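Side-chain contacts in protein FmtA (Staphylococcus aureus, PDB 5ZH8), which removes D-alanyl groups from wall teichoic acid and lipoteichoic acid at the cell surface, and affects methicillin resistance and cell-wall structure: residues V60-L65 with K257-K262; G90-Y95 with L100-G105; T121-G126 with A364-G369; N234-I239 with Y251-F256; Q246-Y251 with P292-K297. All blocks are in the same frame, centred on the assembly; numbering follows the deposited sequence.

Contact 1 (V60-L65 with K257-K262); sequences VAPSKL and KKYLAK
A61 and K258 bring the two backbones nearest, with their CA atoms 8.2 Å apart, so side chains alone bridge these two surface loops. They belong to a beta-lactamase-family fold: segment 257-262 links strand 248-250 to strand 264-265, while segment 60-65 runs extended with polyproline-like torsions between helix 47-55 and strand 68-69. Y259 does most of the touching. Its chi1 of -64° places CG anti to the carbonyl carbon and sends the ring across to P62. There the two side chains run alongside each other, pointing opposite ways, with P62 CG 3.9 Å from Y259 CE2 and P62 CD close to the ring plane at its edge. Proline suits this place, since its rigid, apolar ring offers CH groups and needs no polar partner here. K258 CB lies over the centre of the Y259 ring, and the bent lysine chain goes on to bring K258 NZ within 3.9 Å of the A61 CB methyl. K64 crosses the phenol end at about a right angle, meeting it with its methylenes; the two ammonium groups, K64 NZ and K258 NZ, stay 6.4 Å apart, a spacing that probably limits their mutual repulsion. The nearest approach to the phenol is K64 CD, 3.6 Å from Y259 OH.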
# COMPACT_ATOMS: atom_id res chain seq x y z
N VAL A 60 12.14 -22.40 -25.82
CA VAL A 60 11.80 -21.14 -26.50
C VAL A 60 10.66 -20.46 -25.74
O VAL A 60 10.03 -21.08 -24.88
CB VAL A 60 11.39 -21.40 -27.94
N ALA A 61 10.41 -19.20 -26.07
CA ALA A 61 9.35 -18.42 -25.41
C ALA A 61 7.98 -19.12 -25.49
O ALA A 61 7.71 -19.85 -26.45
CB ALA A 61 9.26 -17.02 -26.03
N PRO A 62 7.11 -18.89 -24.49
CA PRO A 62 5.85 -19.63 -24.41
C PRO A 62 4.86 -19.20 -25.49
O PRO A 62 4.98 -18.10 -26.03
CB PRO A 62 5.32 -19.28 -23.02
CG PRO A 62 5.86 -17.91 -22.78
CD PRO A 62 7.21 -17.87 -23.43
N SER A 63 3.89 -20.06 -25.77
CA SER A 63 2.91 -19.80 -26.83
C SER A 63 2.09 -18.54 -26.55
O SER A 63 1.82 -18.21 -25.39
CB SER A 63 1.98 -21.00 -27.01
OG SER A 63 1.33 -21.33 -25.79
N LYS A 64 1.71 -17.85 -27.62
CA LYS A 64 0.95 -16.61 -27.52
C LYS A 64 -0.47 -16.92 -27.07
O LYS A 64 -1.12 -17.80 -27.65
CB LYS A 64 0.92 -15.88 -28.86
CG LYS A 64 1.26 -14.39 -28.78
CD LYS A 64 2.76 -14.17 -28.92
CE LYS A 64 3.10 -12.76 -29.42
NZ LYS A 64 4.44 -12.69 -30.07
N LEU A 65 -0.95 -16.21 -26.06
CA LEU A 65 -2.32 -16.38 -25.57
C LEU A 65 -3.20 -15.29 -26.15
O LEU A 65 -2.78 -14.15 -26.28
CB LEU A 65 -2.35 -16.30 -24.04
CG LEU A 65 -1.58 -17.39 -23.29
CD1 LEU A 65 -1.58 -17.12 -21.79
CD2 LEU A 65 -2.14 -18.77 -23.59
N LYS A 257 11.18 -13.81 -19.58
CA LYS A 257 11.54 -12.42 -19.23
C LYS A 257 10.75 -11.37 -20.01
O LYS A 257 10.39 -10.32 -19.48
CB LYS A 257 13.04 -12.18 -19.42
CG LYS A 257 13.89 -12.76 -18.30
CD LYS A 257 15.34 -12.32 -18.42
CE LYS A 257 16.21 -13.07 -17.43
NZ LYS A 257 15.85 -12.80 -16.01
N LYS A 258 10.48 -11.67 -21.28
CA LYS A 258 9.65 -10.85 -22.16
C LYS A 258 8.30 -10.47 -21.55
O LYS A 258 7.77 -9.39 -21.81
CB LYS A 258 9.39 -11.63 -23.45
CG LYS A 258 9.21 -10.81 -24.71
CD LYS A 258 9.00 -11.72 -25.92
CE LYS A 258 10.10 -12.78 -26.04
NZ LYS A 258 10.14 -13.47 -27.37
N TYR A 259 7.73 -11.37 -20.75
CA TYR A 259 6.36 -11.24 -20.26
C TYR A 259 6.24 -10.90 -18.76
O TYR A 259 5.14 -10.74 -18.24
CB TYR A 259 5.59 -12.53 -20.59
CG TYR A 259 5.44 -12.79 -22.08
CD1 TYR A 259 4.85 -11.85 -22.92
CD2 TYR A 259 5.90 -13.98 -22.66
CE1 TYR A 259 4.71 -12.08 -24.28
CE2 TYR A 259 5.76 -14.21 -24.02
CZ TYR A 259 5.16 -13.26 -24.83
OH TYR A 259 5.01 -13.46 -26.18
N LEU A 260 7.37 -10.76 -18.08
CA LEU A 260 7.36 -10.50 -16.64
C LEU A 260 6.99 -9.05 -16.36
O LEU A 260 7.72 -8.14 -16.75
CB LEU A 260 8.71 -10.87 -16.00
CG LEU A 260 8.91 -12.29 -15.42
CD1 LEU A 260 8.25 -13.42 -16.21
CD2 LEU A 260 10.40 -12.56 -15.24
N ALA A 261 5.88 -8.84 -15.67
CA ALA A 261 5.36 -7.51 -15.40
C ALA A 261 6.21 -6.75 -14.39
O ALA A 261 6.82 -7.33 -13.50
CB ALA A 261 3.92 -7.60 -14.90
N LYS A 262 6.21 -5.43 -14.54
CA LYS A 262 6.87 -4.53 -13.61
C LYS A 262 5.80 -3.96 -12.69
O LYS A 262 4.71 -3.60 -13.15
CB LYS A 262 7.58 -3.41 -14.36
CG LYS A 262 8.59 -3.91 -15.39
CD LYS A 262 9.18 -2.78 -16.24
CE LYS A 262 10.28 -2.03 -15.51
NZ LYS A 262 10.84 -0.93 -16.35

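Contact 2 (G90-Y95 with L100-G105); sequences GSVAIY and LKMSKG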
# COMPACT_ATOMS: atom_id res chain seq x y z
N GLY A 90 -3.61 -3.85 -15.24
CA GLY A 90 -3.23 -5.23 -14.99
C GLY A 90 -3.99 -6.17 -15.90
O GLY A 90 -4.26 -5.83 -17.05
N SER A 91 -4.36 -7.35 -15.39
CA SER A 91 -4.99 -8.39 -16.20
C SER A 91 -6.03 -9.18 -15.43
O SER A 91 -5.91 -9.37 -14.22
CB SER A 91 -3.94 -9.37 -16.73
OG SER A 91 -4.54 -10.42 -17.48
N VAL A 92 -7.03 -9.67 -16.15
CA VAL A 92 -8.11 -10.45 -15.56
C VAL A 92 -8.23 -11.78 -16.28
O VAL A 92 -7.94 -11.88 -17.47
CB VAL A 92 -9.46 -9.69 -15.60
CG1 VAL A 92 -9.97 -9.54 -17.04
CG2 VAL A 92 -10.49 -10.38 -14.73
N ALA A 93 -8.64 -12.80 -15.53
CA ALA A 93 -9.01 -14.09 -16.10
C ALA A 93 -10.16 -14.66 -15.28
O ALA A 93 -10.11 -14.68 -14.05
CB ALA A 93 -7.82 -15.04 -16.09
N ILE A 94 -11.20 -15.10 -15.98
CA ILE A 94 -12.39 -15.65 -15.32
C ILE A 94 -12.77 -16.97 -15.97
O ILE A 94 -12.95 -17.06 -17.18
CB ILE A 94 -13.58 -14.67 -15.40
CG1 ILE A 94 -13.19 -13.32 -14.77
CG2 ILE A 94 -14.79 -15.28 -14.70
CD1 ILE A 94 -14.27 -12.26 -14.83
N TYR A 95 -12.87 -18.01 -15.14
CA TYR A 95 -13.30 -19.33 -15.58
C TYR A 95 -14.72 -19.58 -15.09
O TYR A 95 -15.05 -19.30 -13.93
CB TYR A 95 -12.38 -20.42 -15.02
CG TYR A 95 -11.05 -20.50 -15.71
CD1 TYR A 95 -10.07 -19.55 -15.49
CD2 TYR A 95 -10.76 -21.55 -16.58
CE1 TYR A 95 -8.84 -19.62 -16.13
CE2 TYR A 95 -9.54 -21.64 -17.22
CZ TYR A 95 -8.58 -20.67 -16.98
OH TYR A 95 -7.35 -20.73 -17.61
N LEU A 100 -12.56 -21.06 -19.79
CA LEU A 100 -12.09 -19.68 -19.81
C LEU A 100 -13.08 -18.83 -20.58
O LEU A 100 -13.19 -18.96 -21.79
CB LEU A 100 -10.70 -19.60 -20.45
CG LEU A 100 -10.01 -18.24 -20.52
CD1 LEU A 100 -9.66 -17.72 -19.14
CD2 LEU A 100 -8.75 -18.35 -21.36
N LYS A 101 -13.81 -17.97 -19.87
CA LYS A 101 -14.81 -17.09 -20.49
C LYS A 101 -14.33 -15.65 -20.65
O LYS A 101 -14.93 -14.87 -21.39
CB LYS A 101 -16.09 -17.07 -19.65
CG LYS A 101 -16.68 -18.43 -19.33
CD LYS A 101 -17.18 -19.20 -20.53
CE LYS A 101 -18.36 -18.52 -21.18
NZ LYS A 101 -19.04 -19.46 -22.12
N MET A 102 -13.28 -15.28 -19.92
CA MET A 102 -12.71 -13.95 -20.04
C MET A 102 -11.22 -13.96 -19.72
O MET A 102 -10.80 -14.56 -18.74
CB MET A 102 -13.43 -12.96 -19.11
CG MET A 102 -13.03 -11.50 -19.35
SD MET A 102 -14.07 -10.33 -18.47
CE MET A 102 -13.41 -8.79 -19.10
N SER A 103 -10.44 -13.29 -20.56
CA SER A 103 -9.00 -13.15 -20.38
C SER A 103 -8.59 -11.88 -21.10
O SER A 103 -8.67 -11.82 -22.33
CB SER A 103 -8.26 -14.35 -20.95
OG SER A 103 -6.86 -14.25 -20.71
N LYS A 104 -8.18 -10.86 -20.35
CA LYS A 104 -7.91 -9.56 -20.94
C LYS A 104 -6.95 -8.72 -20.10
O LYS A 104 -7.02 -8.72 -18.87
CB LYS A 104 -9.23 -8.80 -21.14
CG LYS A 104 -9.09 -7.52 -21.94
CD LYS A 104 -10.46 -6.95 -22.32
CE LYS A 104 -10.31 -5.70 -23.18
NZ LYS A 104 -11.62 -5.06 -23.49
N GLY A 105 -6.05 -8.02 -20.79
CA GLY A 105 -5.09 -7.12 -20.16
C GLY A 105 -5.53 -5.67 -20.31
O GLY A 105 -6.14 -5.30 -21.31
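Two torsions bring L100 onto Y95: the tyrosine CG sits beside its own backbone N (chi1 -75°), whereas the leucine CG stands opposite its N (chi1 -178°). L100 CD1 thus lies over one face of the Y95 ring, toward the rim and 4.0 Å from its centroid, a CH-pi contact. Y95 OH passes on to T293 O. The strands form the antiparallel hairpin 90-96/99-106 within the large sheet. V92 and K104 are a hydrogen-bonded pair, V92 N giving a nearly straight bond of 2.9 Å to K104 O. Near the turn the register slips: K101 and M102 both face I94 in a classic beta bulge. I94 O accepts K101 N at 3.0 Å and, on a lone pair in its plane, M102 N at 3.3 Å. Beyond it the extended M102 chain lies beside I94 and brings M102 CE within 4.1 Å of V92 CG1, under helix 74-85, while K104 NZ leaves to a salt bridge with D80. On the other face small A93 and S103 leave room for helix 292-303. Beta-branched and flexible apolar chains thus fill the face under helix 74-85, and the doubled acceptor I94 O keeps both amide hydrogens of the bulge bonded.

Contact 3 (T121-G126 with A364-G369); sequences TMFLIG and ALNVKG
F123 reaches from its short strand to A364 and N366 at the end of strand 359-365. F123 CB starts 4.0 Å from A364 CB. With CG anti to the carbonyl carbon (chi1 -63°), the ring is carried over that same methyl: F123 CG lies 3.5 Å from A364 CB, and CD1 comes to 3.4 Å of it. The methyl stands over one face, displaced toward the rim, in a CH-pi contact; alanine suits a place where F351 and P292 also pack. On the other branch, F123 CD2 is 3.9 Å from N366 CB. Between these atoms two sheets of the beta-lactamase-type fold come together: strand 123-124 is an outer member of a small three-stranded sheet, while A364 sits on a central strand of the large antiparallel one. Segment 121-126 runs on toward helix 129-142, at whose start the S-x-x-K motif of this family probably lies. F123 CE2 reaches the asparagine's own side chain, with N366 CB at 3.7 Å in the ring plane and N366 OD1 at 3.6 Å near it. The amide is turned 69° from the ring. An asparagine suits this edge because its polar end is occupied: OD1 accepts from N89 ND2, and ND2 donates to Y108 O and K262 O. At the tip, F123 CZ remains 4.1 Å from A364 CB.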
# COMPACT_ATOMS: atom_id res chain seq x y z
N THR A 121 1.06 -11.59 -20.23
CA THR A 121 1.73 -10.95 -19.11
C THR A 121 1.66 -11.80 -17.84
O THR A 121 0.57 -12.23 -17.42
CB THR A 121 1.12 -9.58 -18.80
OG1 THR A 121 1.11 -8.78 -19.98
CG2 THR A 121 1.91 -8.87 -17.71
N MET A 122 2.82 -12.02 -17.23
CA MET A 122 2.95 -12.79 -16.01
C MET A 122 3.24 -11.84 -14.85
O MET A 122 4.14 -11.01 -14.94
CB MET A 122 4.08 -13.81 -16.15
CG MET A 122 3.84 -14.82 -17.26
SD MET A 122 5.32 -15.65 -17.85
CE MET A 122 5.68 -16.78 -16.51
N PHE A 123 2.48 -11.98 -13.77
CA PHE A 123 2.58 -11.09 -12.62
C PHE A 123 3.20 -11.79 -11.43
O PHE A 123 2.97 -12.97 -11.22
CB PHE A 123 1.20 -10.57 -12.24
CG PHE A 123 0.54 -9.75 -13.31
CD1 PHE A 123 -0.09 -10.37 -14.37
CD2 PHE A 123 0.58 -8.37 -13.27
CE1 PHE A 123 -0.69 -9.63 -15.37
CE2 PHE A 123 -0.02 -7.63 -14.26
CZ PHE A 123 -0.65 -8.25 -15.31
N LEU A 124 3.98 -11.05 -10.66
CA LEU A 124 4.52 -11.53 -9.40
C LEU A 124 3.37 -11.85 -8.45
O LEU A 124 2.66 -10.96 -7.99
CB LEU A 124 5.44 -10.46 -8.79
CG LEU A 124 6.10 -10.74 -7.44
CD1 LEU A 124 6.89 -12.04 -7.49
CD2 LEU A 124 7.01 -9.57 -7.07
N ILE A 125 3.17 -13.14 -8.17
CA ILE A 125 2.02 -13.56 -7.38
C ILE A 125 2.25 -13.38 -5.88
O ILE A 125 1.31 -13.52 -5.10
CB ILE A 125 1.62 -15.03 -7.66
CG1 ILE A 125 2.65 -16.03 -7.13
CG2 ILE A 125 1.40 -15.24 -9.16
CD1 ILE A 125 2.24 -17.48 -7.28
N GLY A 126 3.49 -13.08 -5.50
CA GLY A 126 3.84 -12.90 -4.09
C GLY A 126 3.34 -14.03 -3.21
O GLY A 126 3.48 -15.21 -3.53
N ALA A 364 -5.07 -9.55 -11.53
CA ALA A 364 -3.67 -9.19 -11.32
C ALA A 364 -3.47 -7.69 -11.56
O ALA A 364 -3.84 -7.16 -12.60
CB ALA A 364 -2.77 -9.99 -12.25
N LEU A 365 -2.85 -7.02 -10.59
CA LEU A 365 -2.67 -5.59 -10.63
C LEU A 365 -1.19 -5.25 -10.47
O LEU A 365 -0.59 -5.60 -9.46
CB LEU A 365 -3.48 -4.97 -9.50
CG LEU A 365 -3.55 -3.46 -9.41
CD1 LEU A 365 -4.34 -2.88 -10.58
CD2 LEU A 365 -4.18 -3.08 -8.08
N ASN A 366 -0.60 -4.57 -11.46
CA ASN A 366 0.83 -4.20 -11.42
C ASN A 366 1.09 -2.71 -11.14
O ASN A 366 2.24 -2.28 -11.13
CB ASN A 366 1.56 -4.67 -12.68
CG ASN A 366 1.07 -4.00 -13.95
OD1 ASN A 366 -0.12 -4.01 -14.24
ND2 ASN A 366 1.99 -3.44 -14.72
N VAL A 367 0.04 -1.93 -10.91
CA VAL A 367 0.18 -0.62 -10.27
C VAL A 367 -0.51 -0.74 -8.91
O VAL A 367 -1.71 -1.01 -8.84
CB VAL A 367 -0.45 0.52 -11.08
CG1 VAL A 367 -0.21 1.86 -10.39
CG2 VAL A 367 0.11 0.54 -12.50
N LYS A 368 0.25 -0.55 -7.84
CA LYS A 368 -0.24 -0.83 -6.50
C LYS A 368 -1.50 -0.04 -6.20
O LYS A 368 -1.60 1.15 -6.51
CB LYS A 368 0.82 -0.52 -5.46
CG LYS A 368 0.50 -1.05 -4.07
CD LYS A 368 1.68 -0.80 -3.14
CE LYS A 368 1.48 -1.45 -1.78
NZ LYS A 368 0.20 -1.04 -1.14
N GLY A 369 -2.46 -0.71 -5.57
CA GLY A 369 -3.73 -0.09 -5.23
C GLY A 369 -4.64 -1.12 -4.61
O GLY A 369 -4.22 -2.21 -4.28

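Contact 4 (N234-I239 with Y251-F256); sequences NYYTKI and YDEQPF
E253 is where segment 251-256 meets Y236 of helix 231-240; the loop leaves strand 248-250 and reaches this residue two positions on from Y251. Y251 comes first, its backbone still paired with N287 and its ring packed toward E49 of helix 47-55. D252 turns to the surface, where OD1 forms a salt bridge with K257. Next, E253 points inward. Its chi1 of -62° sets CG beside the backbone N, and an extended chi2 of -167° carries the carboxylate on to the phenol, which approaches from the opposite direction. Y236 OH donates to E253 OE2 at 2.5 Å; OE2 accepts it on its syn lone pair, the side of OE1, with the carboxylate almost perpendicular to the ring (86°). This is a buried bridge between a helix and a loop in the beta-lactamase-like fold: the tyrosine and the extended glutamate together span backbones whose nearest CA atoms, those of Y236 and E253, are 12.7 Å apart. E253 OE2 also accepts from F250 N and E253 OE1 from N56 ND2, so both oxygens of the buried acid are bonded. Y235 CE2 covers one face of the Y236 ring, and R55 makes a cation-pi contact with that ring. Past Q254 and P255, F256 also turns toward the helix, but its ring packs on A249.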
# COMPACT_ATOMS: atom_id res chain seq x y z
N ASN A 234 10.82 -29.65 -7.58
CA ASN A 234 9.64 -30.22 -6.96
C ASN A 234 8.38 -29.58 -7.53
O ASN A 234 7.42 -30.28 -7.84
CB ASN A 234 9.68 -30.09 -5.44
CG ASN A 234 10.58 -31.13 -4.77
OD1 ASN A 234 11.47 -30.79 -3.99
ND2 ASN A 234 10.32 -32.41 -5.05
N TYR A 235 8.39 -28.26 -7.69
CA TYR A 235 7.24 -27.56 -8.28
C TYR A 235 6.95 -28.01 -9.71
O TYR A 235 5.80 -28.29 -10.05
CB TYR A 235 7.42 -26.04 -8.28
CG TYR A 235 6.47 -25.39 -9.27
CD1 TYR A 235 5.14 -25.14 -8.94
CD2 TYR A 235 6.89 -25.07 -10.56
CE1 TYR A 235 4.27 -24.59 -9.86
CE2 TYR A 235 6.02 -24.51 -11.49
CZ TYR A 235 4.71 -24.28 -11.12
OH TYR A 235 3.87 -23.73 -12.05
N TYR A 236 7.97 -28.05 -10.56
CA TYR A 236 7.75 -28.41 -11.96
C TYR A 236 7.35 -29.87 -12.13
O TYR A 236 6.38 -30.19 -12.83
CB TYR A 236 8.96 -28.07 -12.84
CG TYR A 236 8.94 -26.65 -13.37
CD1 TYR A 236 7.99 -26.23 -14.29
CD2 TYR A 236 9.85 -25.71 -12.90
CE1 TYR A 236 7.97 -24.93 -14.76
CE2 TYR A 236 9.83 -24.40 -13.35
CZ TYR A 236 8.89 -24.01 -14.28
OH TYR A 236 8.87 -22.72 -14.75
N THR A 237 8.10 -30.77 -11.50
CA THR A 237 7.84 -32.20 -11.63
C THR A 237 6.49 -32.61 -11.02
O THR A 237 5.79 -33.46 -11.58
CB THR A 237 8.96 -33.03 -10.97
OG1 THR A 237 9.18 -32.56 -9.64
CG2 THR A 237 10.25 -32.90 -11.74
N LYS A 238 6.11 -31.99 -9.91
CA LYS A 238 4.91 -32.39 -9.17
C LYS A 238 3.67 -31.53 -9.43
O LYS A 238 2.56 -31.95 -9.09
CB LYS A 238 5.19 -32.43 -7.67
CG LYS A 238 6.28 -33.40 -7.23
CD LYS A 238 6.45 -33.33 -5.72
CE LYS A 238 7.44 -34.36 -5.19
NZ LYS A 238 6.90 -35.74 -5.27
N ILE A 239 3.83 -30.34 -9.99
CA ILE A 239 2.68 -29.44 -10.24
C ILE A 239 2.74 -28.79 -11.62
O ILE A 239 1.86 -29.00 -12.45
CB ILE A 239 2.56 -28.34 -9.17
CG1 ILE A 239 2.37 -28.94 -7.77
CG2 ILE A 239 1.40 -27.39 -9.49
CD1 ILE A 239 2.67 -27.98 -6.64
N TYR A 251 11.14 -16.12 -11.17
CA TYR A 251 11.56 -14.77 -11.58
C TYR A 251 12.68 -14.66 -12.62
O TYR A 251 12.68 -13.74 -13.43
CB TYR A 251 11.94 -13.96 -10.33
CG TYR A 251 13.29 -14.31 -9.75
CD1 TYR A 251 13.46 -15.44 -8.94
CD2 TYR A 251 14.41 -13.53 -10.01
CE1 TYR A 251 14.70 -15.77 -8.42
CE2 TYR A 251 15.66 -13.85 -9.48
CZ TYR A 251 15.79 -14.97 -8.69
OH TYR A 251 17.03 -15.29 -8.16
N ASP A 252 13.65 -15.58 -12.59
CA ASP A 252 14.85 -15.45 -13.42
C ASP A 252 14.90 -16.40 -14.62
O ASP A 252 15.94 -16.49 -15.28
CB ASP A 252 16.10 -15.63 -12.55
CG ASP A 252 17.33 -14.92 -13.14
OD1 ASP A 252 17.17 -13.87 -13.81
OD2 ASP A 252 18.46 -15.42 -12.94
N GLU A 253 13.81 -17.10 -14.92
CA GLU A 253 13.78 -17.98 -16.08
C GLU A 253 13.82 -17.16 -17.37
O GLU A 253 13.05 -16.21 -17.54
CB GLU A 253 12.56 -18.91 -16.03
CG GLU A 253 12.55 -19.84 -14.83
CD GLU A 253 11.51 -20.95 -14.94
OE1 GLU A 253 11.61 -21.79 -15.85
OE2 GLU A 253 10.60 -20.99 -14.09
N GLN A 254 14.73 -17.52 -18.27
CA GLN A 254 15.04 -16.71 -19.46
C GLN A 254 13.88 -16.56 -20.44
O GLN A 254 13.55 -15.45 -20.82
CB GLN A 254 16.27 -17.27 -20.20
CG GLN A 254 17.58 -17.01 -19.50
CD GLN A 254 17.88 -15.53 -19.37
OE1 GLN A 254 17.86 -14.78 -20.35
NE2 GLN A 254 18.17 -15.10 -18.14
N PRO A 255 13.26 -17.68 -20.84
CA PRO A 255 12.26 -17.59 -21.91
C PRO A 255 11.03 -16.76 -21.55
O PRO A 255 10.28 -16.39 -22.46
CB PRO A 255 11.84 -19.05 -22.14
CG PRO A 255 12.84 -19.89 -21.42
CD PRO A 255 13.35 -19.05 -20.30
N PHE A 256 10.82 -16.46 -20.27
CA PHE A 256 9.65 -15.72 -19.81
C PHE A 256 9.92 -14.25 -19.51
O PHE A 256 8.99 -13.53 -19.22
CB PHE A 256 9.07 -16.38 -18.54
CG PHE A 256 8.79 -17.85 -18.70
CD1 PHE A 256 7.55 -18.29 -19.15
CD2 PHE A 256 9.76 -18.79 -18.39
CE1 PHE A 256 7.30 -19.65 -19.30
CE2 PHE A 256 9.52 -20.15 -18.54
CZ PHE A 256 8.28 -20.58 -19.00

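Contact 5 (Q246-Y251 with P292-K297); sequences QHTAFY and PTDMGK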
# COMPACT_ATOMS: atom_id res chain seq x y z
N GLN A 246 2.23 -23.62 -18.44
CA GLN A 246 3.32 -23.27 -19.35
C GLN A 246 3.53 -21.77 -19.48
O GLN A 246 4.37 -21.32 -20.26
CB GLN A 246 3.03 -23.87 -20.73
CG GLN A 246 2.91 -25.39 -20.69
CD GLN A 246 2.57 -25.98 -22.03
OE1 GLN A 246 1.67 -25.51 -22.72
NE2 GLN A 246 3.28 -27.03 -22.41
N HIS A 247 2.75 -21.00 -18.72
CA HIS A 247 2.87 -19.54 -18.68
C HIS A 247 3.04 -19.09 -17.22
O HIS A 247 2.54 -18.05 -16.80
CB HIS A 247 1.65 -18.90 -19.34
CG HIS A 247 1.54 -19.20 -20.80
ND1 HIS A 247 1.10 -20.42 -21.28
CD2 HIS A 247 1.84 -18.45 -21.89
CE1 HIS A 247 1.12 -20.40 -22.60
NE2 HIS A 247 1.56 -19.22 -23.00
N THR A 248 3.78 -19.90 -16.48
CA THR A 248 4.09 -19.68 -15.08
C THR A 248 5.57 -19.95 -14.90
O THR A 248 6.09 -20.96 -15.39
CB THR A 248 3.31 -20.67 -14.19
OG1 THR A 248 1.91 -20.41 -14.31
CG2 THR A 248 3.74 -20.56 -12.73
N ALA A 249 6.27 -19.05 -14.21
CA ALA A 249 7.72 -19.15 -14.13
C ALA A 249 8.30 -18.50 -12.88
O ALA A 249 7.70 -17.60 -12.29
CB ALA A 249 8.36 -18.56 -15.38
N PHE A 250 9.47 -18.98 -12.49
CA PHE A 250 10.26 -18.35 -11.45
C PHE A 250 10.90 -17.10 -12.03
O PHE A 250 11.18 -17.04 -13.23
CB PHE A 250 11.32 -19.32 -10.90
CG PHE A 250 10.74 -20.42 -10.04
CD1 PHE A 250 10.50 -20.21 -8.70
CD2 PHE A 250 10.45 -21.65 -10.59
CE1 PHE A 250 9.96 -21.21 -7.90
CE2 PHE A 250 9.92 -22.67 -9.80
CZ PHE A 250 9.67 -22.44 -8.46
N TYR A 251 11.14 -16.12 -11.17
CA TYR A 251 11.56 -14.77 -11.58
C TYR A 251 12.68 -14.66 -12.62
O TYR A 251 12.68 -13.74 -13.43
CB TYR A 251 11.94 -13.96 -10.33
CG TYR A 251 13.29 -14.31 -9.75
CD1 TYR A 251 13.46 -15.44 -8.94
CD2 TYR A 251 14.41 -13.53 -10.01
CE1 TYR A 251 14.70 -15.77 -8.42
CE2 TYR A 251 15.66 -13.85 -9.48
CZ TYR A 251 15.79 -14.97 -8.69
OH TYR A 251 17.03 -15.29 -8.16
N PRO A 292 -2.72 -14.79 -15.20
CA PRO A 292 -4.01 -15.10 -14.56
C PRO A 292 -4.68 -16.38 -15.08
O PRO A 292 -5.29 -17.11 -14.31
CB PRO A 292 -4.87 -13.87 -14.90
CG PRO A 292 -3.88 -12.77 -15.00
CD PRO A 292 -2.61 -13.36 -15.55
N THR A 293 -4.54 -16.65 -16.38
CA THR A 293 -5.13 -17.85 -16.98
C THR A 293 -4.57 -19.13 -16.35
O THR A 293 -5.33 -20.04 -16.03
CB THR A 293 -4.91 -17.91 -18.50
OG1 THR A 293 -3.51 -17.85 -18.79
CG2 THR A 293 -5.60 -16.76 -19.19
N ASP A 294 -3.25 -19.19 -16.17
CA ASP A 294 -2.59 -20.34 -15.54
C ASP A 294 -3.06 -20.56 -14.10
O ASP A 294 -3.21 -21.71 -13.67
CB ASP A 294 -1.07 -20.19 -15.55
CG ASP A 294 -0.41 -20.94 -16.70
OD1 ASP A 294 -1.05 -21.13 -17.76
OD2 ASP A 294 0.77 -21.35 -16.54
N MET A 295 -3.28 -19.48 -13.37
CA MET A 295 -3.77 -19.59 -11.99
C MET A 295 -5.17 -20.20 -11.95
O MET A 295 -5.45 -21.04 -11.09
CB MET A 295 -3.79 -18.22 -11.31
CG MET A 295 -4.32 -18.23 -9.88
SD MET A 295 -3.63 -19.46 -8.74
CE MET A 295 -2.38 -18.50 -7.91
N GLY A 296 -6.04 -19.79 -12.86
CA GLY A 296 -7.36 -20.39 -12.98
C GLY A 296 -7.25 -21.84 -13.43
O GLY A 296 -7.96 -22.71 -12.93
N LYS A 297 -6.37 -22.08 -14.40
CA LYS A 297 -6.11 -23.43 -14.90
C LYS A 297 -5.64 -24.36 -13.77
O LYS A 297 -6.01 -25.53 -13.73
CB LYS A 297 -5.06 -23.37 -16.03
CG LYS A 297 -4.82 -24.69 -16.74
CD LYS A 297 -3.66 -24.62 -17.73
CE LYS A 297 -4.01 -23.83 -18.98
NZ LYS A 297 -2.97 -23.98 -20.04
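D294 OD2 is gripped by two donors from segment 246-251: T248 OG1 at 2.7 Å and the backbone H247 N at 3.0 Å. The bonds join the first turn of helix 292-303 to the start of strand 248-250, an outer strand of the small three-stranded sheet in this beta-lactamase-family fold. They reach the oxygen differently. The threonine hydroxyl uses the anti lone pair of OD2, away from OD1, whereas the H247 amide comes from above, 37° out of the carboxylate plane, with an N-H...O angle of 149°. Aspartate suits this place near the N-terminal, positive end of the helix dipole, which would probably favour a negative charge. T248 serves the acid because its chi1 of -65° sets OG1 anti to the carbonyl carbon, facing the helix; the same rotation leaves CG2 on the side of Y235. Threonine combines a donor with a methyl, and its side chain also packs on the apolar L288 and M290. The H247 imidazole stands across the carboxylate at about a right angle, and H247 CB lies 3.8 Å from D294 OD1, but ND1 is not bonded to the acid. The residue holds the helix through its main chain and another loop through its side chain: the ring turns away from the acid to segment 60-65, where H247 NE2 is hydrogen-bonded to S63 O.

Along the chain, contact 1 opens first and contact 2 nests within the loop it closes; contact 1 crosses contacts 3 and 5 and touches both. Contacts 4 and 5 cross each other, sharing Y251, and nest inside the span of contact 3. Contact 2 lies in the large sheet, whose strands 90-96 and 359-365 lead to contact 3, its centre 14 Å away. Contacts 3 and 5 both reach the small sheet, at its outer strands. Contacts 1 and 5, and likewise 4 and 5, have centres 10 Å apart; contacts 2 and 4, 22 Å apart, do not touch. Helix 292-303 touches strands of both sheets, and contacts 3 and 5 help join distant parts of the sequence into one beta-lactamase-like core.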